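Pectinesterase (Aspergillus niger, PDB 5C1E) hydrolyses the methyl esters of pectin's galacturonosyl units, releasing methanol and leaving free carboxylates, and is probably involved in the maceration and soft-rotting of plant tissue. Local coordinates at residues 9-14 with 23-28; 80-83 with 87-90; 181-186 with 244-249; 231-236 with 278-283. One frame throughout, in Å; residues are numbered along the deposited sequence. Where two conformers were deposited one is given.

Contact 1: residues 9-14 with 23-28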
loop_
_atom_site.group_PDB
_atom_site.type_symbol
_atom_site.label_atom_id
_atom_site.label_comp_id
_atom_site.label_asym_id
_atom_site.label_seq_id
_atom_site.Cartn_x
_atom_site.Cartn_y
_atom_site.Cartn_z
ATOM N N GLY A 9 19.351 -9.947 -16.461
ATOM C CA GLY A 9 19.711 -10.770 -15.317
ATOM C C GLY A 9 18.569 -11.372 -14.531
ATOM O O GLY A 9 18.822 -12.143 -13.611
ATOM N N CYS A 10 17.316 -11.055 -14.871
ATOM C CA CYS A 10 16.202 -11.509 -14.037
ATOM C C CYS A 10 15.839 -12.958 -14.306
ATOM O O CYS A 10 15.961 -13.427 -15.424
ATOM C CB CYS A 10 14.950 -10.631 -14.202
ATOM S SG CYS A 10 15.202 -8.893 -13.787
ATOM N N LEU A 11 15.384 -13.641 -13.263
ATOM C CA LEU A 11 14.769 -14.963 -13.382
ATOM C C LEU A 11 13.389 -14.774 -14.031
ATOM O O LEU A 11 12.764 -13.728 -13.849
ATOM C CB LEU A 11 14.593 -15.607 -12.009
ATOM C CG LEU A 11 15.810 -16.135 -11.236
ATOM C CD1 LEU A 11 16.836 -15.060 -10.971
ATOM C CD2 LEU A 11 15.359 -16.757 -9.925
ATOM N N THR A 12 12.912 -15.773 -14.768
ATOM C CA THR A 12 11.627 -15.634 -15.465
ATOM C C THR A 12 10.585 -16.599 -14.934
ATOM O O THR A 12 10.860 -17.783 -14.796
ATOM C CB THR A 12 11.739 -15.891 -16.956
ATOM O OG1 THR A 12 12.308 -17.190 -17.172
ATOM C CG2 THR A 12 12.603 -14.820 -17.630
ATOM N N VAL A 13 9.385 -16.080 -14.698
ATOM C CA VAL A 13 8.240 -16.868 -14.278
ATOM C C VAL A 13 7.165 -16.729 -15.338
ATOM O O VAL A 13 6.918 -15.627 -15.814
ATOM C CB VAL A 13 7.648 -16.354 -12.956
ATOM C CG1 VAL A 13 6.371 -17.109 -12.617
ATOM C CG2 VAL A 13 8.664 -16.490 -11.816
ATOM N N GLY A 14 6.527 -17.838 -15.696
ATOM C CA GLY A 14 5.366 -17.807 -16.575
ATOM C C GLY A 14 5.196 -19.113 -17.294
ATOM O O GLY A 14 6.022 -20.017 -17.164
ATOM N N GLY A 23 6.609 -18.560 -6.452
ATOM C CA GLY A 23 7.239 -19.253 -5.337
ATOM C C GLY A 23 8.473 -20.054 -5.727
ATOM O O GLY A 23 9.456 -20.075 -5.001
ATOM N N ASP A 24 8.420 -20.725 -6.871
ATOM C CA ASP A 24 9.575 -21.486 -7.341
ATOM C C ASP A 24 10.743 -20.562 -7.655
ATOM O O ASP A 24 11.883 -20.908 -7.365
ATOM C CB ASP A 24 9.219 -22.329 -8.561
ATOM C CG ASP A 24 8.322 -23.501 -8.220
ATOM O OD1 ASP A 24 8.152 -23.824 -7.041
ATOM O OD2 ASP A 24 7.785 -24.096 -9.158
ATOM N N ALA A 25 10.474 -19.386 -8.241
ATOM C CA ALA A 25 11.556 -18.429 -8.540
ATOM C C ALA A 25 12.169 -17.833 -7.264
ATOM O O ALA A 25 13.391 -17.700 -7.154
ATOM C CB ALA A 25 11.077 -17.310 -9.452
ATOM N N LEU A 26 11.313 -17.460 -6.315
ATOM C CA LEU A 26 11.769 -17.004 -4.999
ATOM C C LEU A 26 12.660 -18.069 -4.330
ATOM O O LEU A 26 13.733 -17.746 -3.819
ATOM C CB LEU A 26 10.573 -16.671 -4.093
ATOM C CG LEU A 26 9.734 -15.452 -4.494
ATOM C CD1 LEU A 26 8.480 -15.351 -3.634
ATOM C CD2 LEU A 26 10.561 -14.179 -4.388
ATOM N N ASP A 27 12.209 -19.326 -4.344
ATOM C CA ASP A 27 13.013 -20.456 -3.826
ATOM C C ASP A 27 14.361 -20.542 -4.534
ATOM O O ASP A 27 15.394 -20.778 -3.891
ATOM C CB ASP A 27 12.274 -21.808 -3.975
ATOM C CG ASP A 27 11.064 -21.951 -3.031
ATOM O OD1 ASP A 27 10.914 -21.159 -2.091
ATOM O OD2 ASP A 27 10.253 -22.873 -3.238
ATOM N N ALA A 28 14.358 -20.365 -5.849
ATOM C CA ALA A 28 15.584 -20.423 -6.639
ATOM C C ALA A 28 16.631 -19.370 -6.261
ATOM O O ALA A 28 17.796 -19.541 -6.572
ATOM C CB ALA A 28 15.273 -20.326 -8.124
#
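At the N-terminal end of the parallel beta-helix, a beta-alpha-beta unit runs from strand 11-13 through helix 22-29 to strand 36-40, and the packing of L11 and V13 on A25 and A28 joins its first two elements. The axes of strand 11-13 and helix 23-28 lie 8.6 Å apart at their closest, with N-to-C directions 162° apart, so the short helix runs back nearly antiparallel to the strand. L11 and V13, two residues apart, both point their CB toward the helix, while T12 between them points away and its OG1 accepts from T18 N. The side chains that meet are all apolar, and the interface is small, 156 Å² in all. L11 has CG anti to its carbonyl carbon (chi1 -72°), and its CD2 branch makes the contact: CD2 lies 4.0 Å from A28 CB and also touches the carbonyl A25 O at 3.5 Å. The small side chains of A25 and A28 are consistent with this close approach of the axes. Y19 and I38 also pack against A25, and the C10-C37 disulfide ties the chain beside L11 to strand 36-40. The tighter touch is at V13, which sets CG1 anti to its backbone N (chi1 174°) and leaves the other methyl for the helix: V13 CG2 meets A25 CB at 3.5 Å, closer than usual for two methyl carbons.

Contact 2: residues 80-83 with 87-90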
loop_
_atom_site.group_PDB
_atom_site.type_symbol
_atom_site.label_atom_id
_atom_site.label_comp_id
_atom_site.label_asym_id
_atom_site.label_seq_id
_atom_site.Cartn_x
_atom_site.Cartn_y
_atom_site.Cartn_z
ATOM N N ILE A 80 -7.876 -15.996 2.447
ATOM C CA ILE A 80 -8.040 -16.426 3.818
ATOM C C ILE A 80 -8.162 -15.204 4.721
ATOM O O ILE A 80 -7.571 -14.165 4.433
ATOM C CB ILE A 80 -6.871 -17.337 4.283
ATOM C CG1 ILE A 80 -7.189 -18.009 5.617
ATOM C CG2 ILE A 80 -5.557 -16.584 4.346
ATOM C CD1 ILE A 80 -6.209 -19.114 5.964
ATOM N N SER A 81 -8.917 -15.346 5.816
ATOM C CA SER A 81 -9.072 -14.263 6.802
ATOM C C SER A 81 -8.068 -14.422 7.948
ATOM O O SER A 81 -7.496 -15.503 8.138
ATOM C CB SER A 81 -10.500 -14.276 7.337
ATOM O OG SER A 81 -10.720 -15.442 8.112
ATOM N N SER A 82 -7.855 -13.361 8.723
ATOM C CA SER A 82 -6.898 -13.450 9.826
ATOM C C SER A 82 -7.343 -14.422 10.936
ATOM O O SER A 82 -6.496 -15.122 11.491
ATOM C CB SER A 82 -6.543 -12.072 10.403
ATOM O OG SER A 82 -7.669 -11.398 10.903
ATOM N N PRO A 83 -8.655 -14.494 11.251
ATOM C CA PRO A 83 -9.058 -15.494 12.237
ATOM C C PRO A 83 -8.754 -16.935 11.805
ATOM O O PRO A 83 -8.289 -17.749 12.617
ATOM C CB PRO A 83 -10.573 -15.272 12.358
ATOM C CG PRO A 83 -10.772 -13.839 11.984
ATOM C CD PRO A 83 -9.787 -13.632 10.872
ATOM N N SER A 87 -3.237 -15.048 12.284
ATOM C CA SER A 87 -2.781 -13.674 12.519
ATOM C C SER A 87 -3.002 -12.834 11.274
ATOM O O SER A 87 -3.272 -13.376 10.200
ATOM C CB SER A 87 -1.295 -13.641 12.864
ATOM O OG SER A 87 -0.501 -13.920 11.719
ATOM N N LEU A 88 -2.890 -11.515 11.416
ATOM C CA LEU A 88 -2.916 -10.628 10.245
ATOM C C LEU A 88 -1.854 -10.993 9.213
ATOM O O LEU A 88 -2.166 -11.127 8.038
ATOM C CB LEU A 88 -2.713 -9.171 10.659
ATOM C CG LEU A 88 -3.884 -8.581 11.447
ATOM C CD1 LEU A 88 -3.426 -7.277 12.096
ATOM C CD2 LEU A 88 -5.092 -8.379 10.541
ATOM N N ASP A 89 -0.608 -11.153 9.663
ATOM C CA ASP A 89 0.507 -11.494 8.771
ATOM C C ASP A 89 0.299 -12.805 8.037
ATOM O O ASP A 89 0.620 -12.907 6.856
ATOM C CB ASP A 89 1.831 -11.569 9.540
ATOM C CG ASP A 89 2.392 -10.207 9.850
ATOM O OD1 ASP A 89 1.742 -9.210 9.483
ATOM O OD2 ASP A 89 3.461 -10.131 10.487
ATOM N N LYS A 90 -0.246 -13.798 8.733
ATOM C CA LYS A 90 -0.498 -15.116 8.133
ATOM C C LYS A 90 -1.640 -15.112 7.135
ATOM O O LYS A 90 -1.738 -16.048 6.352
ATOM C CB LYS A 90 -0.759 -16.188 9.201
ATOM C CG LYS A 90 0.478 -16.579 9.980
ATOM C CD LYS A 90 0.184 -17.596 11.074
ATOM C CE LYS A 90 1.457 -17.884 11.850
ATOM N NZ LYS A 90 1.240 -18.840 12.976
#
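S82, in the first turn of the short helix 82-85, packs against the backbone of S87 and L88 where the chain returns from that helix, forming a compact excursion between strands 74-78 and 94-96 of the parallel beta-helix. The tight part centres on the buried S82, and the backbones draw close there, S82 CA lying 4.9 Å from L88 CA. S82 CB rests 3.5 Å from S87 O and 3.8 Å from L88 N. L88 directs its CB away from the helix, but its CD2 branch returns to touch S82 CB at 4.0 Å, with Q117 against both side chains. S82 O and S87 N approach to 3.4 Å, yet the angle is too poor for a hydrogen bond, and the pairing is one of packing alone. The other side is looser. I80 reaches across only with CG2, 4.3 Å from K90 O, and the exposed K90 runs out with its outer torsions near 180°, its end leading away from segment 80-83. D89 OD2 forms a salt bridge with K145. Within the loop itself, S87 forms an ST motif, its OG accepting from K90 N at 3.0 Å with an N-H...O angle of 158°.

Contact 3: residues 181-186 with 244-249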
loop_
_atom_site.group_PDB
_atom_site.type_symbol
_atom_site.label_atom_id
_atom_site.label_comp_id
_atom_site.label_asym_id
_atom_site.label_seq_id
_atom_site.Cartn_x
_atom_site.Cartn_y
_atom_site.Cartn_z
ATOM N N ALA A 181 -18.140 1.336 3.095
ATOM C CA ALA A 181 -18.056 2.369 4.114
ATOM C C ALA A 181 -17.006 2.008 5.183
ATOM O O ALA A 181 -16.885 0.835 5.608
ATOM C CB ALA A 181 -19.419 2.556 4.762
ATOM N N GLY A 182 -16.260 3.014 5.636
ATOM C CA GLY A 182 -15.218 2.799 6.631
ATOM C C GLY A 182 -14.160 3.886 6.612
ATOM O O GLY A 182 -14.327 4.931 5.963
ATOM N N ALA A 183 -13.092 3.662 7.372
ATOM C CA ALA A 183 -11.978 4.605 7.432
ATOM C C ALA A 183 -10.848 4.091 6.570
ATOM O O ALA A 183 -10.540 2.909 6.595
ATOM C CB ALA A 183 -11.519 4.793 8.863
ATOM N N ILE A 184 -10.220 4.983 5.803
ATOM C CA ILE A 184 -9.177 4.568 4.889
ATOM C C ILE A 184 -7.919 4.169 5.662
ATOM O O ILE A 184 -7.396 3.089 5.466
ATOM C CB ILE A 184 -8.828 5.678 3.885
ATOM C CG1 ILE A 184 -10.017 5.972 2.978
ATOM C CG2 ILE A 184 -7.640 5.265 3.044
ATOM C CD1 ILE A 184 -9.908 7.256 2.193
ATOM N N THR A 185 -7.434 5.053 6.526
ATOM C CA THR A 185 -6.197 4.775 7.283
ATOM C C THR A 185 -6.474 4.364 8.725
ATOM O O THR A 185 -7.400 4.854 9.361
ATOM C CB THR A 185 -5.209 5.968 7.291
ATOM O OG1 THR A 185 -5.747 7.110 7.997
ATOM C CG2 THR A 185 -4.820 6.344 5.883
ATOM N N ALA A 186 -5.624 3.488 9.247
ATOM C CA ALA A 186 -5.647 3.137 10.648
ATOM C C ALA A 186 -4.216 2.975 11.169
ATOM O O ALA A 186 -3.692 1.864 11.294
ATOM C CB ALA A 186 -6.473 1.870 10.857
ATOM N N GLY A 244 -14.471 14.163 8.452
ATOM C CA GLY A 244 -13.156 13.794 7.938
ATOM C C GLY A 244 -12.567 12.563 8.606
ATOM O O GLY A 244 -12.164 11.607 7.932
ATOM N N TRP A 245 -12.484 12.598 9.926
ATOM C CA TRP A 245 -11.866 11.531 10.689
ATOM C C TRP A 245 -12.845 10.964 11.713
ATOM O O TRP A 245 -13.791 11.651 12.122
ATOM C CB TRP A 245 -10.623 12.056 11.382
ATOM C CG TRP A 245 -9.685 12.805 10.477
ATOM C CD1 TRP A 245 -9.744 14.129 10.150
ATOM C CD2 TRP A 245 -8.549 12.275 9.779
ATOM N NE1 TRP A 245 -8.716 14.454 9.292
ATOM C CE2 TRP A 245 -7.979 13.330 9.040
ATOM C CE3 TRP A 245 -7.967 11.014 9.701
ATOM C CZ2 TRP A 245 -6.832 13.169 8.277
ATOM C CZ3 TRP A 245 -6.851 10.843 8.926
ATOM C CH2 TRP A 245 -6.281 11.913 8.229
ATOM N N THR A 246 -12.633 9.713 12.121
ATOM C CA THR A 246 -13.494 9.095 13.130
ATOM C C THR A 246 -12.646 8.435 14.236
ATOM O O THR A 246 -11.410 8.530 14.245
ATOM C CB THR A 246 -14.527 8.133 12.490
ATOM O OG1 THR A 246 -15.533 7.770 13.447
ATOM C CG2 THR A 246 -13.868 6.877 11.934
ATOM N N THR A 247 -13.322 7.775 15.165
ATOM C CA THR A 247 -12.681 7.282 16.384
ATOM C C THR A 247 -12.401 5.787 16.346
ATOM O O THR A 247 -13.010 5.029 15.556
ATOM C CB THR A 247 -13.602 7.532 17.566
ATOM O OG1 THR A 247 -14.829 6.837 17.308
ATOM C CG2 THR A 247 -13.864 9.028 17.735
ATOM N N MET A 248 -11.463 5.364 17.190
ATOM C CA MET A 248 -11.152 3.948 17.368
ATOM C C MET A 248 -10.495 3.750 18.744
ATOM O O MET A 248 -11.193 3.413 19.681
ATOM C CB MET A 248 -10.288 3.386 16.228
ATOM C CG MET A 248 -10.163 1.864 16.256
ATOM S SD MET A 248 -9.191 1.218 14.869
ATOM C CE MET A 248 -9.512 -0.535 15.002
ATOM N N ALA A 249 -9.182 3.979 18.894
ATOM C CA ALA A 249 -8.540 3.737 20.191
ATOM C C ALA A 249 -9.060 4.719 21.233
ATOM O O ALA A 249 -9.108 5.908 20.973
ATOM C CB ALA A 249 -7.034 3.853 20.076
#
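The hydroxyl OG1 of T185 meets the indole of W245 at the ring's edge, near its plane, 4.0 Å from CZ3, while its hydrogen bond goes to L219 O on the neighbouring strand 217-220. At that distance, and with the oxygen already engaged within the sheet, the approach to the tryptophan is van der Waals contact. W245 is likewise anchored away from the segment 181-186: NE1 bonds to E274 OE2 and the ring stacks on Y256. Its chi1 of -50° and chi2 of 86° swing the six-membered ring back toward the strand, although the CB itself does not point there. At the next residue the second touch occurs, where T246 CG2 comes within 4.4 Å of A183 CB. T246 has OG1 anti to its backbone N (chi1 -167°), which turns the methyl toward the alanine. Between these two points the strand bends at I184, so A183 and T185 belong to different faces of the beta-helix, and the loop 244-249 lies across the corner. The CA atoms of A183 and T246 remain 7.4 Å apart, and only 111 Å² is buried. A183 also bonds through its backbone to D161, the predicted active-site aspartate, whose side chain is about 4 Å from that of A183. The chemistry is consistent with W245 being anchored by E274 and Y256 while the loop touches only lightly, through van der Waals contact, beside a strand that borders the predicted active site.

Contact 4: residues 231-236 with 278-283. With SO4 (sulfate ion), chain C.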
loop_
_atom_site.group_PDB
_atom_site.type_symbol
_atom_site.label_atom_id
_atom_site.label_comp_id
_atom_site.label_asym_id
_atom_site.label_seq_id
_atom_site.Cartn_x
_atom_site.Cartn_y
_atom_site.Cartn_z
ATOM N N TYR A 231 -3.111 14.151 4.551
ATOM C CA TYR A 231 -3.533 14.120 3.159
ATOM C C TYR A 231 -3.237 15.501 2.586
ATOM O O TYR A 231 -3.757 16.507 3.080
ATOM C CB TYR A 231 -5.031 13.845 3.025
ATOM C CG TYR A 231 -5.496 12.413 3.273
ATOM C CD1 TYR A 231 -5.584 11.907 4.567
ATOM C CD2 TYR A 231 -5.958 11.616 2.235
ATOM C CE1 TYR A 231 -6.049 10.614 4.808
ATOM C CE2 TYR A 231 -6.429 10.325 2.462
ATOM C CZ TYR A 231 -6.460 9.821 3.751
ATOM O OH TYR A 231 -6.939 8.540 4.006
ATOM N N GLN A 232 -2.379 15.549 1.575
ATOM C CA GLN A 232 -1.911 16.819 1.022
ATOM C C GLN A 232 -1.917 16.812 -0.502
ATOM O O GLN A 232 -1.645 15.779 -1.143
ATOM C CB GLN A 232 -0.502 17.143 1.546
ATOM C CG GLN A 232 0.521 16.057 1.322
ATOM C CD GLN A 232 1.878 16.380 1.934
ATOM O OE1 GLN A 232 1.959 16.953 3.006
ATOM N NE2 GLN A 232 2.935 15.959 1.281
ATOM N N ASN A 233 -2.212 17.971 -1.090
ATOM C CA ASN A 233 -2.168 18.118 -2.540
ATOM C C ASN A 233 -2.975 17.046 -3.284
ATOM O O ASN A 233 -2.605 16.654 -4.395
ATOM C CB ASN A 233 -0.716 18.081 -3.027
ATOM C CG ASN A 233 0.168 19.093 -2.332
ATOM O OD1 ASN A 233 -0.184 20.260 -2.228
ATOM N ND2 ASN A 233 1.343 18.649 -1.872
ATOM N N SER A 234 -4.069 16.583 -2.674
ATOM C CA SER A 234 -4.817 15.451 -3.184
ATOM C C SER A 234 -6.246 15.803 -3.529
ATOM O O SER A 234 -6.787 16.822 -3.068
ATOM C CB SER A 234 -4.840 14.315 -2.154
ATOM O OG SER A 234 -3.557 13.788 -1.944
ATOM N N VAL A 235 -6.848 14.950 -4.351
ATOM C CA VAL A 235 -8.248 15.054 -4.715
ATOM C C VAL A 235 -9.092 14.110 -3.863
ATOM O O VAL A 235 -8.865 12.894 -3.851
ATOM C CB VAL A 235 -8.485 14.760 -6.206
ATOM C CG1 VAL A 235 -9.942 15.039 -6.567
ATOM C CG2 VAL A 235 -7.576 15.626 -7.070
ATOM N N LEU A 236 -10.062 14.681 -3.162
ATOM C CA LEU A 236 -10.963 13.934 -2.284
ATOM C C LEU A 236 -12.371 14.033 -2.837
ATOM O O LEU A 236 -12.933 15.145 -2.914
ATOM C CB LEU A 236 -10.933 14.524 -0.888
ATOM C CG LEU A 236 -9.570 14.570 -0.181
ATOM C CD1 LEU A 236 -9.781 15.275 1.145
ATOM C CD2 LEU A 236 -9.005 13.174 0.013
ATOM N N SER A 278 0.959 24.393 8.230
ATOM C CA SER A 278 1.082 25.538 7.325
ATOM C C SER A 278 1.760 25.186 6.004
ATOM O O SER A 278 1.880 26.036 5.124
ATOM C CB SER A 278 1.869 26.655 8.022
ATOM O OG SER A 278 3.182 26.204 8.319
ATOM N N ALA A 279 2.214 23.945 5.873
ATOM C CA ALA A 279 2.951 23.520 4.705
ATOM C C ALA A 279 2.822 22.020 4.563
ATOM O O ALA A 279 2.625 21.321 5.552
ATOM C CB ALA A 279 4.416 23.889 4.851
ATOM N N ALA A 280 2.941 21.541 3.330
ATOM C CA ALA A 280 3.018 20.111 3.063
ATOM C C ALA A 280 4.282 19.515 3.676
ATOM O O ALA A 280 5.284 20.205 3.820
ATOM C CB ALA A 280 2.995 19.858 1.559
ATOM N N VAL A 281 4.234 18.232 4.033
ATOM C CA VAL A 281 5.444 17.534 4.481
ATOM C C VAL A 281 6.200 16.971 3.288
ATOM O O VAL A 281 5.612 16.740 2.238
ATOM C CB VAL A 281 5.163 16.420 5.520
ATOM C CG1 VAL A 281 4.323 16.972 6.652
ATOM C CG2 VAL A 281 4.493 15.209 4.890
ATOM N N ASP A 282 7.503 16.754 3.446
ATOM C CA ASP A 282 8.302 16.200 2.352
ATOM C C ASP A 282 8.789 14.797 2.675
ATOM O O ASP A 282 8.611 14.306 3.783
ATOM C CB ASP A 282 9.463 17.148 1.952
ATOM C CG ASP A 282 10.499 17.368 3.062
ATOM O OD1 ASP A 282 10.540 16.642 4.082
ATOM O OD2 ASP A 282 11.314 18.299 2.877
ATOM N N LYS A 283 9.410 14.150 1.697
ATOM C CA LYS A 283 9.837 12.777 1.874
ATOM C C LYS A 283 10.988 12.632 2.851
ATOM O O LYS A 283 11.193 11.559 3.401
ATOM C CB LYS A 283 10.194 12.137 0.530
ATOM C CG LYS A 283 8.966 11.897 -0.327
ATOM C CD LYS A 283 9.243 11.066 -1.577
ATOM C CE LYS A 283 10.099 11.793 -2.581
ATOM N NZ LYS A 283 9.402 12.994 -3.115
HETATM S S SO4 C . 6.697 11.796 -5.227
HETATM O O1 SO4 C . 6.555 12.420 -6.576
HETATM O O2 SO4 C . 5.454 11.037 -4.924
HETATM O O3 SO4 C . 7.877 10.892 -5.151
HETATM O O4 SO4 C . 6.912 12.875 -4.234
#
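Q232 and V281 join through two hydrogen bonds, with the side-chain amide of the glutamine reading the backbone of a single residue. V281 N donates to Q232 OE1 at 2.8 Å, lying in the carbonyl plane on a lone pair, with an N-H...O angle of 150°. In return Q232 NE2 gives a straighter bond, 169°, to V281 O at 2.9 Å, and that oxygen sits only 6° from the amide plane. The two bonds together fix the rotation of the amide. A280 CB lies over the face of the amide, 3.4 Å from Q232 OE1, and N233 ND2 lies 4.0 Å from A280 CB. The glutamine reaches this far because its chain is extended beyond CG. In the next shell, D201 OD1 accepts from both Q232 NE2 and N233 ND2, and N260 donates to N233 OD1. S234 OG donates to Q232 O at 2.9 Å from above the carbonyl plane. Beyond V281, D282 N-caps helix 283-287, and K283 bends at its last two torsions to bring NZ 2.7 Å from O4 of a sulfate, probably acquired from the crystallisation liquor, which Y150 and W170 also bind. K283 also makes cation-pi contacts with W170 and W291. This two-point pairing of side-chain amide with backbone ties the C-terminal segment to the end of strand 228-232 in the parallel beta-helix.

How the contacts relate
Contacts 1 and 4 both reach the ten-stranded parallel sheet, but near its two ends, with centres 38 Å apart on opposite sides of the chain's centre. Each brings a non-strand segment against that sheet: contact 1 by van der Waals packing of methyls, contact 4 by paired amide bonds. Contact 3 is buried and borders the predicted active-site D161 (about 4 Å between side chains, from A183); contact 2, at the surface, stands farther off (about 9 Å, from L88). Both rely on van der Waals touches. Contacts 3 and 4 meet directly, since Y231 CE1 packs 3.7 Å from W245 CH2, and their segments alternate along the chain. Contacts 1 and 2 touch neither each other nor this pair.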